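PDB 4DUN: putative phenazine biosynthesis PhzC/PhzF protein, which is probably an isomerase of the PhzF family, which is built on the two-domain diaminopimelate epimerase fold, though its natural substrate is not established. Local coordinates for residues N152-V157 with A226-R231; I177-A180 with D186-S189; Y81-F86 with I94-Q99; A22-L27 with T76-Y81; Y213-E216 with K220-M223. All coordinates share one frame; numbering follows the deposited sequence. Where two conformers were deposited one is given.

Overall arrangement
The contacts fall into two groups, well apart in the chain, with contacts 1 and 2 on the opposite side of its centre from contacts 3 and 4. Contacts 3 and 4 share helix 73-87: strand 20-27 packs against it in contact 4 and strand 93-98 in contact 3, both buried and almost wholly apolar. Contacts 1, 2 and 5 belong to the other group, about 27 Å or more between centres from contact 4. Contact 2 is its buried core, a hydrogen-bonded hairpin; contact 1 lays the short helix 154-159 beside the end of strand 222-227, and contact 5 joins the end of helix 207-218 to the start of that same strand. Contacts 1 and 5 lie nearer the surface, where charged groups and capping bonds join the packing.

Contact 1: residues N152-V157 with A226-R231; sequences NSEQEV and AQLSNR
Glu154 holds CG opposite its own amide nitrogen (chi1 175°) and runs straight beyond it, while Leu228 sets its CG opposite the carbonyl carbon (chi1 -61°), and these two torsions carry the side chains into each other at about a right angle. The leucine touches with one methyl: Leu228 CD1 lies against the glutamate shaft, 3.7 Å from Glu154 CG, and the carboxylate carbon Glu154 CD is only slightly farther from it, at 4.0 Å. The carboxylate itself reaches on to Ser183, whose OG is hydrogen-bonded to OE1. Val157, one helical turn further on, offers a branch to the same methyl, with CG1 at 4.2 Å from Leu228 CD1. No hydrogen bond crosses the contact.

Each segment has a local turn of its own. Ser153 is the N-cap of the helix, its OG accepting from Glu156 N at 3.0 Å. The Glu156 side chain turns back over the preceding residues, and OE1 takes Asn152 N at 3.1 Å from above the carboxylate plane. Leu228 is the centre of an inverse gamma turn, at which the chain leaves strand 222-227.

Around the contact, Val157 also rests on Ile178 and Ala180 of strand 176-181, and Leu228 and Glu154 both lie on Val188 of strand 187-193. Helix 154-159 thus sits across these two neighbouring strands, beside the end of strand 222-227.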
# COMPACT_ATOMS: atom_id res chain seq x y z
N ASN A 152 -2.26 -25.79 -20.56
CA ASN A 152 -2.08 -27.24 -20.59
C ASN A 152 -1.64 -27.88 -19.26
O ASN A 152 -1.65 -29.11 -19.16
CB ASN A 152 -1.11 -27.62 -21.70
CG ASN A 152 -1.73 -27.51 -23.07
OD1 ASN A 152 -2.70 -28.20 -23.39
ND2 ASN A 152 -1.19 -26.63 -23.91
N SER A 153 -1.26 -27.09 -18.26
CA SER A 153 -0.83 -27.64 -16.95
C SER A 153 -0.79 -26.57 -15.87
O SER A 153 -0.73 -25.39 -16.18
CB SER A 153 0.57 -28.25 -17.07
OG SER A 153 1.56 -27.25 -17.23
N GLU A 154 -0.72 -27.00 -14.61
CA GLU A 154 -0.53 -26.11 -13.48
C GLU A 154 0.82 -25.39 -13.64
O GLU A 154 0.90 -24.18 -13.41
CB GLU A 154 -0.59 -26.90 -12.16
CG GLU A 154 -0.29 -26.05 -10.95
CD GLU A 154 -0.49 -26.75 -9.62
OE1 GLU A 154 0.51 -26.99 -8.92
OE2 GLU A 154 -1.66 -27.04 -9.27
N GLN A 155 1.87 -26.11 -14.12
CA GLN A 155 3.19 -25.53 -14.36
C GLN A 155 3.09 -24.33 -15.32
O GLN A 155 3.72 -23.31 -15.05
CB GLN A 155 4.19 -26.57 -14.92
CG GLN A 155 5.64 -26.10 -14.81
CD GLN A 155 6.03 -25.75 -13.38
OE1 GLN A 155 5.92 -26.57 -12.47
NE2 GLN A 155 6.42 -24.50 -13.15
N GLU A 156 2.29 -24.44 -16.39
CA GLU A 156 2.14 -23.33 -17.35
C GLU A 156 1.46 -22.11 -16.70
O GLU A 156 1.87 -20.97 -16.95
CB GLU A 156 1.38 -23.77 -18.61
CG GLU A 156 2.24 -24.56 -19.58
CD GLU A 156 1.61 -24.79 -20.94
OE1 GLU A 156 0.44 -24.40 -21.14
OE2 GLU A 156 2.31 -25.33 -21.82
N VAL A 157 0.52 -22.36 -15.78
CA VAL A 157 -0.17 -21.31 -15.00
C VAL A 157 0.88 -20.61 -14.12
O VAL A 157 0.97 -19.39 -14.15
CB VAL A 157 -1.38 -21.86 -14.21
CG1 VAL A 157 -1.93 -20.83 -13.21
CG2 VAL A 157 -2.49 -22.30 -15.17
N ALA A 226 -7.40 -23.51 -6.31
CA ALA A 226 -6.33 -22.66 -5.79
C ALA A 226 -6.14 -21.51 -6.73
O ALA A 226 -6.32 -21.66 -7.95
CB ALA A 226 -5.02 -23.45 -5.64
N GLN A 227 -5.85 -20.34 -6.19
CA GLN A 227 -5.49 -19.17 -6.98
C GLN A 227 -4.01 -19.02 -6.74
O GLN A 227 -3.59 -18.80 -5.60
CB GLN A 227 -6.31 -17.92 -6.61
CG GLN A 227 -6.05 -16.82 -7.65
CD GLN A 227 -7.21 -15.88 -7.84
OE1 GLN A 227 -8.39 -16.28 -7.77
NE2 GLN A 227 -6.90 -14.62 -8.12
N LEU A 228 -3.20 -19.25 -7.79
CA LEU A 228 -1.75 -19.34 -7.68
C LEU A 228 -1.04 -17.98 -7.83
O LEU A 228 -0.07 -17.84 -8.58
CB LEU A 228 -1.22 -20.39 -8.68
CG LEU A 228 -1.74 -21.82 -8.47
CD1 LEU A 228 -1.13 -22.76 -9.51
CD2 LEU A 228 -1.46 -22.35 -7.02
N SER A 229 -1.51 -17.00 -7.06
CA SER A 229 -0.87 -15.69 -6.94
C SER A 229 0.32 -15.86 -5.98
O SER A 229 0.41 -16.91 -5.33
CB SER A 229 -1.87 -14.67 -6.39
OG SER A 229 -2.38 -15.15 -5.15
N ASN A 230 1.16 -14.83 -5.84
CA ASN A 230 2.30 -14.80 -4.92
C ASN A 230 1.82 -15.17 -3.50
O ASN A 230 2.37 -16.07 -2.88
CB ASN A 230 2.94 -13.39 -4.93
CG ASN A 230 4.17 -13.23 -4.07
OD1 ASN A 230 4.95 -14.17 -3.86
ND2 ASN A 230 4.38 -12.03 -3.57
N ARG A 231 0.74 -14.51 -3.03
CA ARG A 231 0.16 -14.77 -1.71
C ARG A 231 -0.58 -16.11 -1.68
O ARG A 231 -0.41 -16.88 -0.73
CB ARG A 231 -0.76 -13.61 -1.30
CG ARG A 231 0.02 -12.29 -1.07
CD ARG A 231 -0.92 -11.14 -0.71
NE ARG A 231 -1.64 -11.42 0.54
CZ ARG A 231 -1.31 -10.94 1.74
NH1 ARG A 231 -0.28 -10.12 1.88
NH2 ARG A 231 -2.03 -11.27 2.80

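Contact 2: residues I177-A180 with D186-S189; sequences IITA and DFVS
Thr179 and Ser189 face each other as an antiparallel non-hydrogen-bonded pair, their side chains rising from the same face of the sheet, while Ala180 and Val188, the next pair, point to the other. The threonine does more than fill its face. Its OG1 lies opposite the backbone N (chi1 -171°) and leans across the strand gap to give a hydrogen bond of 2.8 Å to Val188 O. The same carbonyl oxygen receives Ala180 N at 3.1 Å, and the two donors approach from opposite faces of the carbonyl plane, gripping the oxygen from both. The return bond, Val188 N to Ala180 O, is 2.9 Å long and nearly straight on to the carbonyl. Thr179 OG1 in turn is hydrogen-bonded to Trp214 NE1, and Phe187, whose ring leads away from strand 177-180, stacks with the Trp214 ring.

Beside Thr179, Ile177 CG2 touches Ser189 CB at 4.2 Å. On the other face Val188 CG2 lies over Ala180, 3.5 Å from Ala180 O and 4.3 Å from Ala180 CB. Ser189 CA also lies 3.1 Å from Ile178 O, a CA-H...O contact that accompanies the close approach of the non-hydrogen-bonded pair.

Leu210 of helix 207-218 covers the Thr179 and Ser189 face, and Val157 of helix 154-159 covers Ala180. The arrangement is that of a beta hairpin, strands 176-181 and 187-193, with helices packed against its two faces.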
# COMPACT_ATOMS: atom_id res chain seq x y z
N ILE A 177 -8.05 -14.27 -17.13
CA ILE A 177 -7.92 -15.46 -16.31
C ILE A 177 -7.12 -16.52 -17.07
O ILE A 177 -7.40 -16.79 -18.24
CB ILE A 177 -9.33 -16.02 -15.94
CG1 ILE A 177 -10.19 -15.00 -15.13
CG2 ILE A 177 -9.25 -17.39 -15.21
CD1 ILE A 177 -11.67 -15.39 -15.09
N ILE A 178 -6.17 -17.17 -16.38
CA ILE A 178 -5.48 -18.33 -16.91
C ILE A 178 -5.87 -19.49 -15.98
O ILE A 178 -5.98 -19.28 -14.77
CB ILE A 178 -3.95 -18.15 -17.10
CG1 ILE A 178 -3.23 -17.82 -15.77
CG2 ILE A 178 -3.65 -17.12 -18.21
CD1 ILE A 178 -1.67 -17.85 -15.86
N THR A 179 -6.18 -20.66 -16.53
CA THR A 179 -6.65 -21.76 -15.68
C THR A 179 -6.13 -23.10 -16.20
O THR A 179 -5.83 -23.22 -17.38
CB THR A 179 -8.22 -21.75 -15.59
OG1 THR A 179 -8.66 -22.69 -14.62
CG2 THR A 179 -8.89 -22.05 -16.93
N ALA A 180 -6.02 -24.10 -15.30
CA ALA A 180 -5.61 -25.47 -15.67
C ALA A 180 -6.03 -26.42 -14.57
O ALA A 180 -6.45 -25.96 -13.51
CB ALA A 180 -4.09 -25.54 -15.87
N ASP A 186 -8.46 -29.48 -7.51
CA ASP A 186 -9.18 -29.86 -8.73
C ASP A 186 -8.76 -28.99 -9.89
O ASP A 186 -8.54 -29.50 -10.99
CB ASP A 186 -10.70 -29.79 -8.52
CG ASP A 186 -11.15 -30.85 -7.56
OD1 ASP A 186 -11.21 -32.03 -7.97
OD2 ASP A 186 -11.38 -30.52 -6.38
N PHE A 187 -8.66 -27.66 -9.66
CA PHE A 187 -8.25 -26.72 -10.69
C PHE A 187 -7.56 -25.55 -10.07
O PHE A 187 -7.65 -25.33 -8.85
CB PHE A 187 -9.42 -26.28 -11.59
CG PHE A 187 -10.55 -25.51 -10.93
CD1 PHE A 187 -11.66 -26.18 -10.42
CD2 PHE A 187 -10.53 -24.12 -10.87
CE1 PHE A 187 -12.74 -25.47 -9.90
CE2 PHE A 187 -11.60 -23.41 -10.35
CZ PHE A 187 -12.70 -24.09 -9.85
N VAL A 188 -6.84 -24.79 -10.91
CA VAL A 188 -6.09 -23.63 -10.47
C VAL A 188 -6.35 -22.49 -11.41
O VAL A 188 -6.74 -22.72 -12.57
CB VAL A 188 -4.55 -23.91 -10.36
CG1 VAL A 188 -4.24 -24.96 -9.30
CG2 VAL A 188 -3.93 -24.29 -11.72
N SER A 189 -6.08 -21.27 -10.96
CA SER A 189 -6.19 -20.08 -11.81
C SER A 189 -5.35 -18.94 -11.26
O SER A 189 -4.86 -19.01 -10.14
CB SER A 189 -7.64 -19.62 -11.98
OG SER A 189 -8.15 -19.04 -10.79

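Contact 3: residues Y81-F86 with I94-Q99; sequences YVISNF and IDFFTQ
The axis of helix segment 81-86, which includes a wider pi-type turn at 83-86, passes 9.9 Å from that of strand 94-98, with their N-to-C directions 134° apart. Ile83 and Ile94 face each other across this gap and slide past one another in opposite directions. In the conformer of Ile83 described here, its CG2 meets Ile94 CG1 at 4.0 Å and lies almost as near Ile94 CG2, while its CG1 branch reaches Phe96 CE1 at 4.2 Å. The phenyl ring is braced from within its own strand as well, since Ile94 CG2 stands 3.5 Å above one of its faces, toward the rim.

Ser84 contributes only its CB, 4.3 Å from Ile94 CD1; its OG is engaged elsewhere, with Val91 O and Arg107 NH1. On the far side of the helix, Asn85 folds back so that ND2 gives a 2.9 Å bond to Tyr81 O and lies over one face of the Tyr81 ring.

Tyr58 packs on Ile83 and Leu60 on Phe96, both from strand 57-63. A helix buried by surrounding strands of a strongly curved sheet is characteristic of each domain of the diaminopimelate epimerase fold.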
# COMPACT_ATOMS: atom_id res chain seq x y z
N TYR A 81 -16.09 -11.99 8.53
CA TYR A 81 -15.18 -12.58 9.53
C TYR A 81 -15.11 -11.65 10.75
O TYR A 81 -15.27 -12.09 11.89
CB TYR A 81 -13.78 -12.81 8.91
CG TYR A 81 -12.70 -13.10 9.95
CD1 TYR A 81 -12.42 -14.40 10.33
CD2 TYR A 81 -12.01 -12.06 10.57
CE1 TYR A 81 -11.44 -14.67 11.29
CE2 TYR A 81 -11.06 -12.32 11.56
CZ TYR A 81 -10.77 -13.63 11.91
OH TYR A 81 -9.82 -13.88 12.87
N VAL A 82 -14.96 -10.34 10.51
CA VAL A 82 -14.88 -9.37 11.60
C VAL A 82 -16.20 -9.36 12.41
O VAL A 82 -16.13 -9.39 13.64
CB VAL A 82 -14.51 -7.96 11.08
CG1 VAL A 82 -14.71 -6.89 12.16
CG2 VAL A 82 -13.06 -7.95 10.58
N ILE A 83 -17.37 -9.31 11.73
CA ILE A 83 -18.68 -9.28 12.40
C ILE A 83 -18.84 -10.50 13.34
O ILE A 83 -19.14 -10.32 14.53
CB ILE A 83 -19.85 -9.20 11.36
CG1 ILE A 83 -19.84 -7.87 10.54
CG2 ILE A 83 -21.23 -9.45 12.02
CD1 ILE A 83 -19.94 -6.49 11.39
N SER A 84 -18.64 -11.72 12.80
CA SER A 84 -18.83 -12.96 13.56
C SER A 84 -17.74 -13.25 14.59
O SER A 84 -18.01 -13.99 15.53
CB SER A 84 -18.97 -14.15 12.61
OG SER A 84 -19.62 -15.21 13.29
N ASN A 85 -16.55 -12.66 14.47
CA ASN A 85 -15.52 -12.90 15.48
C ASN A 85 -15.49 -11.83 16.56
O ASN A 85 -15.02 -12.12 17.67
CB ASN A 85 -14.12 -13.00 14.84
CG ASN A 85 -13.83 -14.35 14.26
OD1 ASN A 85 -13.14 -15.17 14.88
ND2 ASN A 85 -14.37 -14.63 13.07
N PHE A 86 -15.98 -10.59 16.26
CA PHE A 86 -15.83 -9.50 17.23
C PHE A 86 -17.08 -8.68 17.55
O PHE A 86 -17.13 -8.08 18.62
CB PHE A 86 -14.76 -8.51 16.71
CG PHE A 86 -13.42 -9.17 16.50
CD1 PHE A 86 -12.60 -9.50 17.57
CD2 PHE A 86 -13.00 -9.52 15.22
CE1 PHE A 86 -11.39 -10.16 17.38
CE2 PHE A 86 -11.78 -10.17 15.02
CZ PHE A 86 -10.99 -10.50 16.10
N ILE A 94 -24.83 -13.32 8.05
CA ILE A 94 -24.47 -11.91 8.02
C ILE A 94 -25.04 -11.30 6.73
O ILE A 94 -24.72 -11.74 5.63
CB ILE A 94 -22.94 -11.65 8.18
CG1 ILE A 94 -22.32 -12.31 9.46
CG2 ILE A 94 -22.63 -10.16 8.18
CD1 ILE A 94 -21.56 -13.62 9.18
N ASP A 95 -25.94 -10.31 6.89
CA ASP A 95 -26.55 -9.57 5.78
C ASP A 95 -25.92 -8.21 5.69
O ASP A 95 -25.86 -7.50 6.71
CB ASP A 95 -28.08 -9.43 5.94
CG ASP A 95 -28.86 -10.71 5.71
OD1 ASP A 95 -28.28 -11.66 5.16
OD2 ASP A 95 -30.06 -10.73 6.03
N PHE A 96 -25.51 -7.81 4.48
CA PHE A 96 -24.96 -6.48 4.22
C PHE A 96 -25.76 -5.75 3.17
O PHE A 96 -26.07 -6.34 2.14
CB PHE A 96 -23.51 -6.57 3.73
CG PHE A 96 -22.50 -7.13 4.69
CD1 PHE A 96 -22.09 -6.38 5.80
CD2 PHE A 96 -21.86 -8.34 4.44
CE1 PHE A 96 -21.10 -6.87 6.66
CE2 PHE A 96 -20.84 -8.80 5.28
CZ PHE A 96 -20.47 -8.07 6.39
N PHE A 97 -26.03 -4.45 3.40
CA PHE A 97 -26.68 -3.61 2.41
C PHE A 97 -25.61 -2.75 1.76
O PHE A 97 -24.89 -2.03 2.44
CB PHE A 97 -27.82 -2.80 3.02
CG PHE A 97 -28.98 -3.71 3.36
CD1 PHE A 97 -29.13 -4.22 4.64
CD2 PHE A 97 -29.87 -4.12 2.37
CE1 PHE A 97 -30.18 -5.11 4.94
CE2 PHE A 97 -30.93 -4.99 2.67
CZ PHE A 97 -31.07 -5.48 3.95
N THR A 98 -25.47 -2.89 0.43
CA THR A 98 -24.40 -2.25 -0.35
C THR A 98 -24.92 -1.50 -1.57
O THR A 98 -26.11 -1.58 -1.90
CB THR A 98 -23.40 -3.33 -0.85
OG1 THR A 98 -23.95 -3.99 -2.00
CG2 THR A 98 -23.00 -4.36 0.25
N GLN A 99 -23.99 -0.88 -2.33
CA GLN A 99 -24.27 -0.18 -3.60
C GLN A 99 -24.91 -1.12 -4.62
O GLN A 99 -25.62 -0.66 -5.51
CB GLN A 99 -22.96 0.36 -4.20
CG GLN A 99 -22.32 1.51 -3.42
CD GLN A 99 -22.95 2.84 -3.70
OE1 GLN A 99 -23.99 2.96 -4.36
NE2 GLN A 99 -22.32 3.89 -3.20

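Contact 4: residues A22-L27 with T76-Y81; sequences AGVCVL and TLAAAY
Val24 is the bump that fits between Ala78 and Ala79, two small residues on the helix flank that offer little but a shallow hollow. Its two methyl branches straddle the site. CG1, opposite the backbone N (chi1 -179°), lies 4.0 Å from Ala79 CA and 4.3 Å from Ala79 CB, whereas CG2 sits against Ala78 CB at 3.9 Å and comes almost as close to the backbone, 4.0 Å from Ala79 N. The valine therefore touches the helix main chain itself, which the short alanine side chains allow.

Two residues back along the strand, Ala22 points the same way and puts its CB 4.1 Å from Ala78 CB. The Ala78 methyl is consequently held in the notch between Ala22 and Val24, a bump of the helix in a hollow of the strand, while Val24 fills the reverse role. Small residues on both sides let the axes of strand 22-27 and helix 76-81 approach to 8.4 Å, crossing at -47°.

The surface continues along helix 73-87, where Ala22 also rests on Ala75 and Val24 on Val82, and neighbouring strands close round it: Val9 and Ser11 lie on Ala78, Val51 on Ala79. The side chain of Ala22 is about 5 Å from that of Glu47, the predicted active-site residue, so this packing borders the probable catalytic cleft.

Because the segments exchange no hydrogen bond or charge, the seat of the strand on the helix rests on close van der Waals fit and on the burial of methyl groups.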
# COMPACT_ATOMS: atom_id res chain seq x y z
N ALA A 22 -7.50 -7.15 3.34
CA ALA A 22 -8.42 -6.01 3.40
C ALA A 22 -8.36 -5.34 4.76
O ALA A 22 -8.15 -6.01 5.77
CB ALA A 22 -9.85 -6.46 3.11
N GLY A 23 -8.57 -4.03 4.77
CA GLY A 23 -8.80 -3.28 6.00
C GLY A 23 -10.30 -3.36 6.25
O GLY A 23 -11.08 -3.43 5.29
N VAL A 24 -10.73 -3.43 7.51
CA VAL A 24 -12.15 -3.47 7.87
C VAL A 24 -12.35 -2.48 9.01
O VAL A 24 -11.83 -2.70 10.11
CB VAL A 24 -12.70 -4.89 8.25
CG1 VAL A 24 -14.20 -4.82 8.57
CG2 VAL A 24 -12.43 -5.93 7.16
N CYS A 25 -13.11 -1.41 8.76
CA CYS A 25 -13.38 -0.36 9.74
C CYS A 25 -14.84 -0.45 10.19
O CYS A 25 -15.74 -0.33 9.35
CB CYS A 25 -13.04 0.99 9.12
SG CYS A 25 -13.30 2.38 10.24
N VAL A 26 -15.08 -0.72 11.50
CA VAL A 26 -16.42 -0.91 12.04
C VAL A 26 -16.83 0.36 12.76
O VAL A 26 -16.15 0.80 13.70
CB VAL A 26 -16.55 -2.17 12.95
CG1 VAL A 26 -18.01 -2.37 13.40
CG2 VAL A 26 -16.03 -3.43 12.24
N LEU A 27 -17.92 0.98 12.28
CA LEU A 27 -18.41 2.26 12.80
C LEU A 27 -19.73 2.16 13.53
O LEU A 27 -20.64 1.47 13.05
CB LEU A 27 -18.59 3.26 11.65
CG LEU A 27 -17.39 3.56 10.74
CD1 LEU A 27 -17.87 4.09 9.39
CD2 LEU A 27 -16.50 4.60 11.37
N THR A 76 -15.73 -8.49 1.32
CA THR A 76 -16.99 -8.78 1.99
C THR A 76 -16.79 -9.98 2.94
O THR A 76 -17.31 -9.97 4.06
CB THR A 76 -18.13 -9.01 0.99
OG1 THR A 76 -18.27 -7.80 0.22
CG2 THR A 76 -19.48 -9.32 1.68
N LEU A 77 -16.02 -11.00 2.50
CA LEU A 77 -15.69 -12.17 3.34
C LEU A 77 -14.94 -11.67 4.59
O LEU A 77 -15.30 -12.04 5.72
CB LEU A 77 -14.85 -13.18 2.53
CG LEU A 77 -14.62 -14.56 3.17
CD1 LEU A 77 -14.37 -15.62 2.10
CD2 LEU A 77 -13.39 -14.54 4.10
N ALA A 78 -13.93 -10.77 4.41
CA ALA A 78 -13.18 -10.20 5.54
C ALA A 78 -14.13 -9.47 6.52
O ALA A 78 -13.98 -9.63 7.73
CB ALA A 78 -12.10 -9.24 5.04
N ALA A 79 -15.06 -8.66 6.00
CA ALA A 79 -16.03 -7.93 6.84
C ALA A 79 -16.92 -8.93 7.65
O ALA A 79 -17.15 -8.71 8.83
CB ALA A 79 -16.91 -7.02 5.99
N ALA A 80 -17.38 -10.02 7.02
CA ALA A 80 -18.20 -11.04 7.69
C ALA A 80 -17.38 -11.71 8.80
O ALA A 80 -17.90 -11.93 9.89
CB ALA A 80 -18.70 -12.08 6.70
N TYR A 81 -16.09 -11.99 8.53
CA TYR A 81 -15.18 -12.58 9.53
C TYR A 81 -15.11 -11.65 10.75
O TYR A 81 -15.27 -12.09 11.89
CB TYR A 81 -13.78 -12.81 8.91
CG TYR A 81 -12.70 -13.10 9.95
CD1 TYR A 81 -12.42 -14.40 10.33
CD2 TYR A 81 -12.01 -12.06 10.57
CE1 TYR A 81 -11.44 -14.67 11.29
CE2 TYR A 81 -11.06 -12.32 11.56
CZ TYR A 81 -10.77 -13.63 11.91
OH TYR A 81 -9.82 -13.88 12.87

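Contact 5: residues Y213-E216 with K220-M223; sequences YWSE and KHKM
Ser215 and Lys220 are joined by two hydrogen bonds running in opposite senses. Ser215 O accepts Lys220 N at 3.2 Å, the donor lying in the carbonyl plane on a lone pair. In return, Ser215 OG gives its proton to Lys220 O at 2.8 Å, arriving from above the carbonyl plane, 40° out of it. The hydroxyl is placed for this by a chi1 of 176°, which sets OG opposite the backbone N. His221 stands alongside with CD2 3.9 Å from the same OG.

The backbone bond links an amide to a carbonyl five residues earlier just past the end of helix 207-218, a six-to-one spacing consistent with a Schellman-type C-terminal cap, here supplemented by the serine side chain as the chain turns into strand 222-227. Below it, Met223 bends at chi3 (-76°) to tuck its tip under the last turn: CE lies 3.6 Å from Ser215 N and SD 4.0 Å from Trp214 CB.

Two other polar ends are paired with hairpin 176-193: the indole N-H of Trp214 is satisfied by Thr179, and Lys220 NZ forms a salt bridge with Asp186 OD1.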
# COMPACT_ATOMS: atom_id res chain seq x y z
N TYR A 213 -17.50 -24.56 -15.54
CA TYR A 213 -16.58 -25.10 -16.53
C TYR A 213 -15.80 -26.34 -16.07
O TYR A 213 -15.78 -27.34 -16.77
CB TYR A 213 -15.59 -24.04 -17.02
CG TYR A 213 -14.55 -24.66 -17.92
CD1 TYR A 213 -14.82 -24.91 -19.25
CD2 TYR A 213 -13.33 -25.06 -17.42
CE1 TYR A 213 -13.89 -25.51 -20.07
CE2 TYR A 213 -12.39 -25.66 -18.22
CZ TYR A 213 -12.67 -25.88 -19.55
OH TYR A 213 -11.72 -26.49 -20.34
N TRP A 214 -15.21 -26.29 -14.88
CA TRP A 214 -14.47 -27.44 -14.37
C TRP A 214 -15.41 -28.53 -13.85
O TRP A 214 -15.05 -29.72 -13.94
CB TRP A 214 -13.44 -27.01 -13.32
CG TRP A 214 -12.26 -26.31 -13.94
CD1 TRP A 214 -11.96 -24.99 -13.86
CD2 TRP A 214 -11.25 -26.91 -14.77
NE1 TRP A 214 -10.78 -24.73 -14.53
CE2 TRP A 214 -10.35 -25.88 -15.13
CE3 TRP A 214 -11.02 -28.22 -15.24
CZ2 TRP A 214 -9.24 -26.12 -15.95
CZ3 TRP A 214 -9.92 -28.44 -16.05
CH2 TRP A 214 -9.03 -27.41 -16.37
N SER A 215 -16.61 -28.15 -13.36
CA SER A 215 -17.60 -29.15 -12.94
C SER A 215 -17.94 -30.10 -14.10
O SER A 215 -18.01 -31.31 -13.88
CB SER A 215 -18.88 -28.47 -12.46
OG SER A 215 -19.86 -29.46 -12.15
N GLU A 216 -18.14 -29.56 -15.32
CA GLU A 216 -18.46 -30.32 -16.51
C GLU A 216 -17.26 -31.18 -16.96
O GLU A 216 -17.44 -32.37 -17.27
CB GLU A 216 -18.92 -29.37 -17.65
CG GLU A 216 -19.33 -30.06 -18.95
CD GLU A 216 -20.37 -31.15 -18.86
OE1 GLU A 216 -20.15 -32.23 -19.46
OE2 GLU A 216 -21.41 -30.95 -18.18
N LYS A 220 -17.63 -33.30 -11.36
CA LYS A 220 -17.73 -33.11 -9.91
C LYS A 220 -18.59 -31.90 -9.53
O LYS A 220 -18.48 -30.85 -10.17
CB LYS A 220 -16.33 -32.91 -9.30
CG LYS A 220 -15.42 -34.13 -9.36
CD LYS A 220 -14.02 -33.82 -8.83
CE LYS A 220 -13.91 -34.00 -7.34
NZ LYS A 220 -12.50 -34.06 -6.89
N HIS A 221 -19.41 -32.03 -8.47
CA HIS A 221 -20.25 -30.93 -8.00
C HIS A 221 -19.56 -30.16 -6.88
O HIS A 221 -19.87 -29.00 -6.67
CB HIS A 221 -21.63 -31.41 -7.56
CG HIS A 221 -22.57 -31.67 -8.70
ND1 HIS A 221 -23.54 -32.65 -8.62
CD2 HIS A 221 -22.67 -31.06 -9.91
CE1 HIS A 221 -24.19 -32.61 -9.78
NE2 HIS A 221 -23.69 -31.67 -10.58
N LYS A 222 -18.63 -30.82 -6.15
CA LYS A 222 -17.84 -30.23 -5.07
C LYS A 222 -16.39 -30.31 -5.45
O LYS A 222 -15.91 -31.40 -5.79
CB LYS A 222 -18.09 -30.94 -3.73
CG LYS A 222 -19.43 -30.64 -3.09
CD LYS A 222 -19.55 -31.26 -1.69
CE LYS A 222 -18.84 -30.48 -0.61
NZ LYS A 222 -19.00 -31.13 0.72
N MET A 223 -15.71 -29.18 -5.42
CA MET A 223 -14.30 -29.09 -5.83
C MET A 223 -13.54 -28.13 -4.96
O MET A 223 -14.13 -27.30 -4.26
CB MET A 223 -14.20 -28.59 -7.30
CG MET A 223 -14.77 -29.53 -8.33
SD MET A 223 -14.82 -28.79 -9.99
CE MET A 223 -16.24 -27.66 -9.80